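Local atomic coordinates of transcriptional regulator, PadR family (Bacillus cereus, PDB entry 4ESB), a protein that probably binds DNA through a winged helix-turn-helix fold and regulates transcription as a member of the PadR family. Residues 11-16 against 83-88. Sequence-based numbering, arbitrary orientation.
Sequences EGCILY and QLEEFK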
# COMPACT_ATOMS: atom_id res chain seq x y z
N GLU A 11 9.98 -0.87 2.50
CA GLU A 11 11.12 0.04 2.35
C GLU A 11 10.94 1.27 3.24
O GLU A 11 11.89 1.72 3.87
CB GLU A 11 11.27 0.47 0.88
CG GLU A 11 12.41 1.44 0.63
CD GLU A 11 12.86 1.44 -0.82
OE1 GLU A 11 12.33 0.64 -1.62
OE2 GLU A 11 13.75 2.25 -1.17
N GLY A 12 9.72 1.78 3.29
CA GLY A 12 9.42 2.95 4.10
C GLY A 12 9.51 2.69 5.59
O GLY A 12 9.97 3.54 6.35
N CYS A 13 9.08 1.51 6.01
CA CYS A 13 9.11 1.16 7.42
C CYS A 13 10.54 0.87 7.87
O CYS A 13 10.90 1.11 9.02
CB CYS A 13 8.21 -0.05 7.69
SG CYS A 13 6.45 0.31 7.51
N ILE A 14 11.34 0.35 6.95
CA ILE A 14 12.76 0.15 7.19
C ILE A 14 13.47 1.50 7.37
O ILE A 14 14.30 1.65 8.26
CB ILE A 14 13.42 -0.65 6.05
CG1 ILE A 14 13.12 -2.13 6.22
CG2 ILE A 14 14.93 -0.41 6.02
CD1 ILE A 14 13.68 -3.02 5.13
N LEU A 15 13.13 2.47 6.53
CA LEU A 15 13.71 3.80 6.66
C LEU A 15 13.29 4.43 7.98
O LEU A 15 14.10 5.07 8.65
CB LEU A 15 13.29 4.71 5.50
CG LEU A 15 13.89 4.42 4.12
CD1 LEU A 15 13.25 5.32 3.07
CD2 LEU A 15 15.40 4.59 4.13
N TYR A 16 12.02 4.26 8.35
CA TYR A 16 11.54 4.82 9.61
C TYR A 16 12.35 4.28 10.78
O TYR A 16 12.84 5.03 11.61
CB TYR A 16 10.07 4.50 9.84
CG TYR A 16 9.58 5.02 11.17
CD1 TYR A 16 9.32 6.38 11.35
CD2 TYR A 16 9.41 4.17 12.26
CE1 TYR A 16 8.89 6.87 12.57
CE2 TYR A 16 8.98 4.65 13.48
CZ TYR A 16 8.72 6.00 13.63
OH TYR A 16 8.29 6.49 14.84
N GLN A 83 13.09 11.04 1.55
CA GLN A 83 12.20 10.03 1.01
C GLN A 83 11.30 9.44 2.09
O GLN A 83 10.16 9.07 1.83
CB GLN A 83 13.02 8.92 0.34
CG GLN A 83 12.20 7.94 -0.49
CD GLN A 83 13.06 7.11 -1.42
OE1 GLN A 83 13.98 7.62 -2.06
NE2 GLN A 83 12.76 5.81 -1.50
N LEU A 84 11.82 9.37 3.31
CA LEU A 84 11.03 8.93 4.45
C LEU A 84 9.86 9.87 4.68
O LEU A 84 8.75 9.44 4.99
CB LEU A 84 11.89 8.83 5.71
CG LEU A 84 11.15 8.55 7.02
CD1 LEU A 84 10.38 7.24 6.95
CD2 LEU A 84 12.11 8.55 8.19
N GLU A 85 10.11 11.17 4.53
CA GLU A 85 9.05 12.17 4.70
C GLU A 85 8.00 12.03 3.61
O GLU A 85 6.81 12.15 3.87
CB GLU A 85 9.63 13.59 4.70
CG GLU A 85 10.54 13.89 5.89
CD GLU A 85 9.92 13.48 7.21
OE1 GLU A 85 8.90 14.08 7.60
OE2 GLU A 85 10.45 12.55 7.86
N GLU A 86 8.45 11.77 2.38
CA GLU A 86 7.54 11.51 1.28
C GLU A 86 6.65 10.31 1.60
O GLU A 86 5.45 10.34 1.37
CB GLU A 86 8.31 11.25 -0.01
CG GLU A 86 9.09 12.46 -0.52
CD GLU A 86 10.04 12.10 -1.64
OE1 GLU A 86 10.00 10.94 -2.12
OE2 GLU A 86 10.83 12.97 -2.06
N PHE A 87 7.25 9.25 2.15
CA PHE A 87 6.51 8.04 2.50
C PHE A 87 5.47 8.31 3.58
O PHE A 87 4.33 7.84 3.49
CB PHE A 87 7.46 6.93 2.95
CG PHE A 87 6.75 5.75 3.54
CD1 PHE A 87 6.08 4.84 2.73
CD2 PHE A 87 6.75 5.54 4.91
CE1 PHE A 87 5.43 3.76 3.27
CE2 PHE A 87 6.09 4.45 5.46
CZ PHE A 87 5.43 3.55 4.63
N LYS A 88 5.86 9.06 4.61
CA LYS A 88 4.95 9.38 5.71
C LYS A 88 3.74 10.16 5.21
O LYS A 88 2.62 9.95 5.67
CB LYS A 88 5.67 10.17 6.79
CG LYS A 88 6.70 9.36 7.55
CD LYS A 88 7.40 10.17 8.63
CE LYS A 88 8.40 9.31 9.40
NZ LYS A 88 9.18 10.08 10.42
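F87 lays one face of its ring over the backbone of G12. The G12 CA lies 3.7 Å from the centroid of the F87 ring and 8° off its normal, a centred CH-pi contact. The ring reaches this place because its CG is anti to the backbone N (chi1 170°). With no side chain on G12, the ring can lie directly on the helix backbone. The far end of the ring meets C13, with F87 CZ 4.5 Å from C13 SG.

One turn away, L84 pushes its two methyls against the other helix. Its CD1 sits 3.7 Å from Y16 N and also touches the CB atoms of L15 and Y16. Its CD2 lies against L15 O. K88, extended beyond CG, crosses the Y16 side chain at about a right angle and brings CE to 3.6 Å from Y16 CD1, at the ring edge. The E11 carboxylate comes near the Q83 amide, with OE2 3.7 Å from NE2, without bonding to it. No hydrogen bond joins the two segments; the contact rests on van der Waals packing and the CH-pi overlap.

The segment axes approach to 9.5 Å and cross at -122°. The contact joins helix 10-20 of the winged helix-turn-helix domain to the long C-terminal helix 78-101, which follows strand 70-76 of the wing. Helix 42-54 packs on E11 and L15, while L101, L102 and M5 of the second subunit pack on C13, Y16 and F87 respectively.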